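Local coordinates for protein anthranilate synthase component I (PDB 5KCK) that belongs to the chorismate-binding enzyme family as an anthranilate synthase component I, a large alpha-plus-beta protein built around antiparallel sheets, at residues F89-D100 with T118-Y129; A419-I427 with T440-T448. One frame throughout, in Å; residues are numbered along the deposited sequence.

Interaction 1. Residues F89-D100 with T118-Y129; sequences FGGGAIGFVGYD and TPDMHFFVYESY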
loop_
_atom_site.group_PDB
_atom_site.type_symbol
_atom_site.label_atom_id
_atom_site.label_comp_id
_atom_site.label_asym_id
_atom_site.label_seq_id
_atom_site.Cartn_x
_atom_site.Cartn_y
_atom_site.Cartn_z
ATOM N N PHE A 89 -17.744 1.384 8.177
ATOM C CA PHE A 89 -19.054 0.757 7.999
ATOM C C PHE A 89 -19.780 0.575 9.330
ATOM O O PHE A 89 -20.889 1.085 9.504
ATOM C CB PHE A 89 -18.892 -0.578 7.247
ATOM C CG PHE A 89 -20.145 -1.424 7.190
ATOM C CD1 PHE A 89 -21.292 -0.966 6.553
ATOM C CD2 PHE A 89 -20.157 -2.696 7.746
ATOM C CE1 PHE A 89 -22.442 -1.756 6.503
ATOM C CE2 PHE A 89 -21.294 -3.492 7.687
ATOM C CZ PHE A 89 -22.441 -3.015 7.067
ATOM N N GLY A 90 -19.175 -0.127 10.282
ATOM C CA GLY A 90 -19.810 -0.263 11.589
ATOM C C GLY A 90 -21.140 -0.993 11.622
ATOM O O GLY A 90 -21.911 -0.823 12.575
ATOM N N GLY A 91 -21.433 -1.817 10.628
ATOM C CA GLY A 91 -22.733 -2.485 10.649
ATOM C C GLY A 91 -23.769 -1.740 9.833
ATOM O O GLY A 91 -23.714 -0.518 9.656
ATOM N N GLY A 92 -24.736 -2.498 9.319
ATOM C CA GLY A 92 -25.741 -1.937 8.437
ATOM C C GLY A 92 -25.978 -2.748 7.173
ATOM O O GLY A 92 -25.780 -3.966 7.170
ATOM N N ALA A 93 -26.411 -2.088 6.096
ATOM C CA ALA A 93 -26.823 -2.748 4.864
ATOM C C ALA A 93 -25.759 -2.608 3.786
ATOM O O ALA A 93 -25.135 -1.553 3.643
ATOM C CB ALA A 93 -28.138 -2.166 4.342
ATOM N N ILE A 94 -25.563 -3.677 3.021
ATOM C CA ILE A 94 -24.665 -3.686 1.873
ATOM C C ILE A 94 -25.445 -4.258 0.700
ATOM O O ILE A 94 -26.120 -5.285 0.844
ATOM C CB ILE A 94 -23.389 -4.503 2.162
ATOM C CG1 ILE A 94 -22.640 -3.889 3.354
ATOM C CG2 ILE A 94 -22.479 -4.601 0.921
ATOM C CD1 ILE A 94 -21.451 -4.690 3.804
ATOM N N GLY A 95 -25.386 -3.578 -0.444
ATOM C CA GLY A 95 -26.208 -3.966 -1.585
ATOM C C GLY A 95 -26.231 -2.872 -2.631
ATOM O O GLY A 95 -25.297 -2.076 -2.731
ATOM N N PHE A 96 -27.310 -2.844 -3.414
ATOM C CA PHE A 96 -27.424 -1.896 -4.517
ATOM C C PHE A 96 -28.851 -1.384 -4.656
ATOM O O PHE A 96 -29.819 -1.988 -4.183
ATOM C CB PHE A 96 -27.001 -2.506 -5.862
ATOM C CG PHE A 96 -27.953 -3.532 -6.379
ATOM C CD1 PHE A 96 -27.811 -4.863 -6.024
ATOM C CD2 PHE A 96 -29.004 -3.175 -7.206
ATOM C CE1 PHE A 96 -28.692 -5.819 -6.494
ATOM C CE2 PHE A 96 -29.888 -4.129 -7.676
ATOM C CZ PHE A 96 -29.732 -5.452 -7.314
ATOM N N VAL A 97 -28.956 -0.272 -5.370
ATOM C CA VAL A 97 -30.216 0.321 -5.791
ATOM C C VAL A 97 -30.166 0.405 -7.312
ATOM O O VAL A 97 -29.270 1.046 -7.878
ATOM C CB VAL A 97 -30.425 1.704 -5.152
ATOM C CG1 VAL A 97 -31.659 2.372 -5.690
ATOM C CG2 VAL A 97 -30.531 1.559 -3.648
ATOM N N GLY A 98 -31.092 -0.279 -7.973
ATOM C CA GLY A 98 -31.090 -0.293 -9.420
ATOM C C GLY A 98 -31.479 1.053 -10.005
ATOM O O GLY A 98 -32.155 1.865 -9.378
ATOM N N TYR A 99 -31.024 1.285 -11.236
ATOM C CA TYR A 99 -31.370 2.507 -11.953
ATOM C C TYR A 99 -32.870 2.752 -11.933
ATOM O O TYR A 99 -33.323 3.887 -11.737
ATOM C CB TYR A 99 -30.854 2.400 -13.386
ATOM C CG TYR A 99 -31.305 3.478 -14.345
ATOM C CD1 TYR A 99 -32.484 3.334 -15.085
ATOM C CD2 TYR A 99 -30.533 4.608 -14.557
ATOM C CE1 TYR A 99 -32.894 4.310 -15.990
ATOM C CE2 TYR A 99 -30.923 5.580 -15.463
ATOM C CZ TYR A 99 -32.104 5.431 -16.172
ATOM O OH TYR A 99 -32.489 6.403 -17.058
ATOM N N ASP A 100 -33.655 1.686 -12.089
ATOM C CA ASP A 100 -35.094 1.806 -12.262
ATOM C C ASP A 100 -35.833 2.155 -10.979
ATOM O O ASP A 100 -37.031 2.452 -11.039
ATOM C CB ASP A 100 -35.618 0.512 -12.867
ATOM C CG ASP A 100 -34.915 0.176 -14.170
ATOM O OD1 ASP A 100 -35.352 0.692 -15.214
ATOM O OD2 ASP A 100 -33.902 -0.560 -14.142
ATOM N N THR A 118 -32.613 -8.979 -12.304
ATOM C CA THR A 118 -32.242 -8.600 -10.951
ATOM C C THR A 118 -33.388 -7.827 -10.302
ATOM O O THR A 118 -34.173 -7.169 -10.992
ATOM C CB THR A 118 -30.983 -7.733 -10.945
ATOM O OG1 THR A 118 -31.087 -6.735 -11.969
ATOM C CG2 THR A 118 -29.740 -8.579 -11.180
ATOM N N PRO A 119 -33.517 -7.899 -8.979
ATOM C CA PRO A 119 -34.477 -7.027 -8.298
ATOM C C PRO A 119 -34.065 -5.571 -8.433
ATOM O O PRO A 119 -32.910 -5.241 -8.716
ATOM C CB PRO A 119 -34.427 -7.496 -6.837
ATOM C CG PRO A 119 -33.181 -8.299 -6.721
ATOM C CD PRO A 119 -32.915 -8.884 -8.069
ATOM N N ASP A 120 -35.033 -4.685 -8.223
ATOM C CA ASP A 120 -34.729 -3.267 -8.322
ATOM C C ASP A 120 -33.914 -2.771 -7.138
ATOM O O ASP A 120 -33.210 -1.764 -7.264
ATOM C CB ASP A 120 -36.025 -2.487 -8.483
ATOM C CG ASP A 120 -36.743 -2.854 -9.767
ATOM O OD1 ASP A 120 -36.291 -2.406 -10.837
ATOM O OD2 ASP A 120 -37.729 -3.619 -9.718
HETATM N N MSE A 121 -33.964 -3.476 -6.014
HETATM C CA MSE A 121 -33.164 -3.162 -4.842
HETATM C C MSE A 121 -32.915 -4.453 -4.086
HETATM O O MSE A 121 -33.818 -5.283 -3.960
HETATM C CB MSE A 121 -33.871 -2.141 -3.944
HETATM C CG MSE A 121 -33.100 -1.776 -2.708
HETATM SE SE MSE A 121 -34.096 -0.584 -1.522
HETATM C CE MSE A 121 -35.171 -1.925 -0.596
ATOM N N HIS A 122 -31.696 -4.619 -3.584
ATOM C CA HIS A 122 -31.335 -5.811 -2.828
ATOM C C HIS A 122 -30.242 -5.444 -1.834
ATOM O O HIS A 122 -29.138 -5.054 -2.232
ATOM C CB HIS A 122 -30.869 -6.926 -3.762
ATOM C CG HIS A 122 -31.071 -8.304 -3.212
ATOM N ND1 HIS A 122 -31.052 -9.431 -4.007
ATOM C CD2 HIS A 122 -31.293 -8.739 -1.948
ATOM C CE1 HIS A 122 -31.261 -10.498 -3.256
ATOM N NE2 HIS A 122 -31.406 -10.106 -2.002
ATOM N N PHE A 123 -30.549 -5.561 -0.546
ATOM C CA PHE A 123 -29.574 -5.335 0.510
ATOM C C PHE A 123 -29.567 -6.516 1.464
ATOM O O PHE A 123 -30.616 -7.101 1.756
ATOM C CB PHE A 123 -29.877 -4.047 1.306
ATOM C CG PHE A 123 -29.511 -2.787 0.582
ATOM C CD1 PHE A 123 -28.212 -2.300 0.627
ATOM C CD2 PHE A 123 -30.468 -2.082 -0.142
ATOM C CE1 PHE A 123 -27.869 -1.133 -0.040
ATOM C CE2 PHE A 123 -30.135 -0.912 -0.812
ATOM C CZ PHE A 123 -28.833 -0.437 -0.765
ATOM N N PHE A 124 -28.385 -6.853 1.954
ATOM C CA PHE A 124 -28.259 -7.694 3.133
ATOM C C PHE A 124 -27.886 -6.816 4.329
ATOM O O PHE A 124 -27.144 -5.837 4.195
ATOM C CB PHE A 124 -27.201 -8.785 2.933
ATOM C CG PHE A 124 -27.584 -9.866 1.956
ATOM C CD1 PHE A 124 -28.638 -10.728 2.222
ATOM C CD2 PHE A 124 -26.844 -10.065 0.803
ATOM C CE1 PHE A 124 -28.976 -11.747 1.333
ATOM C CE2 PHE A 124 -27.167 -11.084 -0.083
ATOM C CZ PHE A 124 -28.239 -11.921 0.178
ATOM N N VAL A 125 -28.390 -7.182 5.505
ATOM C CA VAL A 125 -28.219 -6.386 6.721
ATOM C C VAL A 125 -27.360 -7.176 7.701
ATOM O O VAL A 125 -27.745 -8.272 8.122
ATOM C CB VAL A 125 -29.575 -6.017 7.339
ATOM C CG1 VAL A 125 -29.376 -5.108 8.530
ATOM C CG2 VAL A 125 -30.469 -5.369 6.286
ATOM N N TYR A 126 -26.213 -6.612 8.083
ATOM C CA TYR A 126 -25.162 -7.346 8.782
ATOM C C TYR A 126 -24.831 -6.748 10.145
ATOM O O TYR A 126 -24.697 -5.524 10.290
ATOM C CB TYR A 126 -23.855 -7.372 7.978
ATOM C CG TYR A 126 -23.930 -8.030 6.627
ATOM C CD1 TYR A 126 -23.690 -9.393 6.475
ATOM C CD2 TYR A 126 -24.210 -7.282 5.495
ATOM C CE1 TYR A 126 -23.740 -9.992 5.220
ATOM C CE2 TYR A 126 -24.268 -7.864 4.250
ATOM C CZ TYR A 126 -24.034 -9.218 4.112
ATOM O OH TYR A 126 -24.092 -9.787 2.857
ATOM N N GLU A 127 -24.638 -7.633 11.124
ATOM C CA GLU A 127 -23.978 -7.309 12.383
ATOM C C GLU A 127 -22.743 -8.172 12.603
ATOM O O GLU A 127 -22.155 -8.137 13.690
ATOM C CB GLU A 127 -24.945 -7.466 13.561
ATOM C CG GLU A 127 -25.598 -8.831 13.625
ATOM C CD GLU A 127 -26.638 -8.932 14.734
ATOM O OE1 GLU A 127 -27.239 -7.888 15.095
ATOM O OE2 GLU A 127 -26.837 -10.057 15.250
ATOM N N SER A 128 -22.336 -8.941 11.595
ATOM C CA SER A 128 -21.132 -9.765 11.645
ATOM C C SER A 128 -20.288 -9.405 10.437
ATOM O O SER A 128 -20.720 -9.618 9.299
ATOM C CB SER A 128 -21.474 -11.260 11.627
ATOM O OG SER A 128 -22.489 -11.565 12.568
ATOM N N TYR A 129 -19.092 -8.880 10.675
ATOM C CA TYR A 129 -18.292 -8.355 9.578
ATOM C C TYR A 129 -16.865 -8.118 10.066
ATOM O O TYR A 129 -16.581 -8.130 11.267
ATOM C CB TYR A 129 -18.913 -7.061 9.026
ATOM C CG TYR A 129 -18.989 -5.972 10.070
ATOM C CD1 TYR A 129 -20.041 -5.933 10.983
ATOM C CD2 TYR A 129 -17.998 -5.006 10.165
ATOM C CE1 TYR A 129 -20.119 -4.949 11.950
ATOM C CE2 TYR A 129 -18.063 -4.012 11.130
ATOM C CZ TYR A 129 -19.128 -3.997 12.022
ATOM O OH TYR A 129 -19.205 -3.029 12.987
HETATM O O HOH W 1 -21.283 -2.963 14.616
HETATM O O HOH W 2 -33.449 -1.716 -11.591
#
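Phe96 and Phe123 lean across the joint between two antiparallel strands, 92-97 and 121-126. CG of Phe96 sits between its backbone N and carbonyl carbon (chi1 70°). This lays the ring across the partner strand, with His122 N over one face. At the ring edge, CE2 lies 3.4 Å from Pro119 O. Phe123 comes back over Gly95, its CD1 3.3 Å from Gly95 N. CG2 of Val97 meets the Phe123 edge.

Backbone bonds pair Gly92 with Tyr126, Ile94 with Phe124 and Phe96 with His122, two bonds to each pair. Gly98 N adds one to Asp120 O at 2.7 Å. At one end Phe89 points its edge at the face of Tyr129 in a T-shaped stack, planes at 81°. A water links Tyr129 OH to Gly90 O. At the other end a water lies between the carboxylates of Asp100 and Asp120. Lys386 forms a salt bridge with Asp120, and Tyr380 OH hydrogen-bonds Asp100 OD1.

Helix 70-78 packs on Ala93, Met121, Phe123 and Val125, and Val27 of the second subunit on Ile94 and Tyr126. Inside one large antiparallel sheet, strand 393-398 borders 92-97, and strand 50-55 borders 121-126 with a classic beta bulge at Asp120 and Met121.

Interaction 2. Residues A419-I427 with T440-T448; sequences AYVQAGAGI and TINKAKSMT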
loop_
_atom_site.group_PDB
_atom_site.type_symbol
_atom_site.label_atom_id
_atom_site.label_comp_id
_atom_site.label_asym_id
_atom_site.label_seq_id
_atom_site.Cartn_x
_atom_site.Cartn_y
_atom_site.Cartn_z
ATOM N N ALA A 419 -22.585 -13.638 -18.168
ATOM C CA ALA A 419 -21.917 -12.479 -17.590
ATOM C C ALA A 419 -22.305 -11.256 -18.404
ATOM O O ALA A 419 -22.078 -11.224 -19.618
ATOM C CB ALA A 419 -20.399 -12.669 -17.582
ATOM N N TYR A 420 -22.879 -10.253 -17.747
ATOM C CA TYR A 420 -23.400 -9.074 -18.432
ATOM C C TYR A 420 -22.549 -7.857 -18.107
ATOM O O TYR A 420 -22.298 -7.560 -16.933
ATOM C CB TYR A 420 -24.852 -8.794 -18.042
ATOM C CG TYR A 420 -25.808 -9.954 -18.228
ATOM C CD1 TYR A 420 -26.021 -10.881 -17.211
ATOM C CD2 TYR A 420 -26.519 -10.108 -19.413
ATOM C CE1 TYR A 420 -26.909 -11.930 -17.380
ATOM C CE2 TYR A 420 -27.405 -11.142 -19.587
ATOM C CZ TYR A 420 -27.600 -12.052 -18.575
ATOM O OH TYR A 420 -28.487 -13.089 -18.767
ATOM N N VAL A 421 -22.129 -7.138 -19.144
ATOM C CA VAL A 421 -21.495 -5.838 -18.967
ATOM C C VAL A 421 -22.229 -4.825 -19.831
ATOM O O VAL A 421 -22.889 -5.175 -20.812
ATOM C CB VAL A 421 -19.994 -5.869 -19.320
ATOM C CG1 VAL A 421 -19.251 -6.746 -18.333
ATOM C CG2 VAL A 421 -19.807 -6.382 -20.737
ATOM N N GLN A 422 -22.092 -3.551 -19.461
ATOM C CA GLN A 422 -22.860 -2.493 -20.097
ATOM C C GLN A 422 -22.108 -1.176 -19.958
ATOM O O GLN A 422 -21.477 -0.928 -18.928
ATOM C CB GLN A 422 -24.260 -2.392 -19.467
ATOM C CG GLN A 422 -25.204 -1.419 -20.151
ATOM C CD GLN A 422 -26.668 -1.751 -19.890
ATOM O OE1 GLN A 422 -26.976 -2.695 -19.171
ATOM N NE2 GLN A 422 -27.572 -0.974 -20.480
ATOM N N ALA A 423 -22.175 -0.337 -20.994
ATOM C CA ALA A 423 -21.524 0.965 -20.942
ATOM C C ALA A 423 -22.252 1.949 -21.844
ATOM O O ALA A 423 -22.777 1.582 -22.899
ATOM C CB ALA A 423 -20.053 0.888 -21.346
ATOM N N GLY A 424 -22.268 3.215 -21.421
ATOM C CA GLY A 424 -23.011 4.254 -22.094
ATOM C C GLY A 424 -22.103 5.318 -22.697
ATOM O O GLY A 424 -20.900 5.371 -22.450
ATOM N N ALA A 425 -22.712 6.171 -23.509
ATOM C CA ALA A 425 -21.999 7.290 -24.104
ATOM C C ALA A 425 -22.897 8.514 -24.085
ATOM O O ALA A 425 -24.093 8.420 -24.369
ATOM C CB ALA A 425 -21.552 6.980 -25.531
ATOM N N GLY A 426 -22.317 9.653 -23.730
ATOM C CA GLY A 426 -23.058 10.894 -23.733
ATOM C C GLY A 426 -23.250 11.420 -25.139
ATOM O O GLY A 426 -22.292 11.868 -25.781
ATOM N N ILE A 427 -24.482 11.362 -25.631
ATOM C CA ILE A 427 -24.793 11.874 -26.960
ATOM C C ILE A 427 -25.046 13.370 -26.863
ATOM O O ILE A 427 -25.797 13.833 -25.993
ATOM C CB ILE A 427 -26.005 11.146 -27.556
ATOM C CG1 ILE A 427 -25.837 9.629 -27.428
ATOM C CG2 ILE A 427 -26.227 11.586 -29.008
ATOM C CD1 ILE A 427 -24.499 9.102 -27.943
ATOM N N THR A 440 -18.511 2.955 -26.745
ATOM C CA THR A 440 -19.343 2.148 -25.868
ATOM C C THR A 440 -18.802 0.725 -25.722
ATOM O O THR A 440 -18.749 0.184 -24.611
ATOM C CB THR A 440 -20.770 2.166 -26.411
ATOM O OG1 THR A 440 -21.549 3.105 -25.659
ATOM C CG2 THR A 440 -21.392 0.810 -26.349
ATOM N N ILE A 441 -18.374 0.107 -26.824
ATOM C CA ILE A 441 -17.919 -1.273 -26.729
ATOM C C ILE A 441 -16.552 -1.333 -26.060
ATOM O O ILE A 441 -16.252 -2.287 -25.332
ATOM C CB ILE A 441 -17.928 -1.948 -28.119
ATOM C CG1 ILE A 441 -17.553 -3.425 -27.999
ATOM C CG2 ILE A 441 -17.001 -1.238 -29.094
ATOM C CD1 ILE A 441 -17.885 -4.241 -29.221
ATOM N N ASN A 442 -15.715 -0.313 -26.259
ATOM C CA ASN A 442 -14.421 -0.285 -25.588
ATOM C C ASN A 442 -14.593 -0.144 -24.084
ATOM O O ASN A 442 -13.978 -0.881 -23.306
ATOM C CB ASN A 442 -13.562 0.853 -26.137
ATOM C CG ASN A 442 -13.291 0.709 -27.619
ATOM O OD1 ASN A 442 -13.219 -0.404 -28.147
ATOM N ND2 ASN A 442 -13.145 1.835 -28.304
ATOM N N LYS A 443 -15.434 0.798 -23.655
ATOM C CA LYS A 443 -15.665 0.989 -22.230
ATOM C C LYS A 443 -16.252 -0.266 -21.596
ATOM O O LYS A 443 -15.746 -0.755 -20.580
ATOM C CB LYS A 443 -16.590 2.180 -22.002
ATOM C CG LYS A 443 -15.889 3.503 -21.910
ATOM C CD LYS A 443 -16.690 4.467 -21.054
ATOM C CE LYS A 443 -17.943 4.920 -21.769
ATOM N NZ LYS A 443 -18.763 5.839 -20.927
ATOM N N ALA A 444 -17.320 -0.807 -22.193
ATOM C CA ALA A 444 -17.990 -1.973 -21.622
ATOM C C ALA A 444 -17.042 -3.154 -21.452
ATOM O O ALA A 444 -17.173 -3.921 -20.491
ATOM C CB ALA A 444 -19.180 -2.375 -22.497
ATOM N N LYS A 445 -16.079 -3.309 -22.352
ATOM C CA LYS A 445 -15.221 -4.482 -22.367
ATOM C C LYS A 445 -13.846 -4.243 -21.754
ATOM O O LYS A 445 -13.022 -5.167 -21.747
ATOM C CB LYS A 445 -15.057 -4.986 -23.805
ATOM C CG LYS A 445 -16.273 -5.708 -24.354
ATOM C CD LYS A 445 -16.024 -6.155 -25.782
ATOM C CE LYS A 445 -17.229 -6.862 -26.368
ATOM N NZ LYS A 445 -16.936 -7.381 -27.725
ATOM N N SER A 446 -13.562 -3.037 -21.252
ATOM C CA SER A 446 -12.242 -2.816 -20.671
ATOM C C SER A 446 -12.081 -3.557 -19.350
ATOM O O SER A 446 -10.949 -3.847 -18.952
ATOM C CB SER A 446 -11.966 -1.317 -20.496
ATOM O OG SER A 446 -12.901 -0.705 -19.626
HETATM N N MSE A 447 -13.184 -3.875 -18.679
HETATM C CA MSE A 447 -13.191 -4.809 -17.554
HETATM C C MSE A 447 -12.684 -6.190 -17.920
HETATM O O MSE A 447 -11.974 -6.829 -17.144
HETATM C CB MSE A 447 -14.601 -4.996 -17.017
HETATM C CG MSE A 447 -15.148 -3.920 -16.145
HETATM SE SE MSE A 447 -16.816 -4.657 -15.462
HETATM C CE MSE A 447 -16.080 -5.856 -14.102
ATOM N N THR A 448 -13.099 -6.647 -19.107
ATOM C CA THR A 448 -12.957 -8.042 -19.511
ATOM C C THR A 448 -11.516 -8.536 -19.459
ATOM O O THR A 448 -11.294 -9.744 -19.318
ATOM C CB THR A 448 -13.530 -8.213 -20.920
ATOM O OG1 THR A 448 -14.864 -7.688 -20.954
ATOM C CG2 THR A 448 -13.555 -9.679 -21.338
#
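Apolar contact centres on Ala423 and Ala444, where helix 440-446 rests on strand 419-427. Their CB atoms are 3.6 Å apart. Ala423 CB also lies 3.3 Å from Ala444 N and meets Lys443 CB. The small side chains let the two backbones come close: the CA atoms of Ala423 and Ala444 are 4.6 Å apart. Val421 extends this patch toward the end of the helix. Its CG2 lies between the backbone N and the carbonyl carbon (chi1 -66° for CG1), faces Ala444 CB and touches the carbonyl oxygen Ala444 O at 3.6 Å. Its other branch, CG1, reaches the selenium of the selenomethionine Met447 at 4.3 Å.

Two polar contacts tie Thr440 and Lys443 to the strand backbone. Lys443 NZ donates to Gly424 O at 2.7 Å, tilted 24° from the carbonyl plane. The lysine chain bends at chi3 (-71°), which turns the amine onto the strand backbone. Thr440 OG1 gives a weak bond to Ala423 O at 3.4 Å. The same hydroxyl lies beside Ala425 CB.

This is helix-on-sheet packing: 433-446, the last helix of the chain, lies on strand 418-427 through small alanines. Strand 211-221 runs antiparallel to strand 418-427, and its Phe218 touches Ala444. Strand 411-415 is the strand's other neighbour, and its Met412 meets both Val421 and Met447. Phe229 and Leu233 of helix 226-236 also pack on Met447.

Interaction 1 closes before interaction 2 opens along the chain. Their centres are 24 Å apart, on opposite sides of the chain's centre. The nearest atoms are about 7 Å apart, and the two do not touch. They belong to different antiparallel sheets. Interaction 1 joins two strands within one sheet, whereas interaction 2 lays the C-terminal helix 433-446 on a strand of another. Strand 92-97 pairs with strand 393-398, so the sheet of interaction 1 combines early and late parts of the sequence. The chain then runs on through strands 403-407 and 411-415 into strand 418-427 of interaction 2. The late part of the chain thus contributes to both sheets.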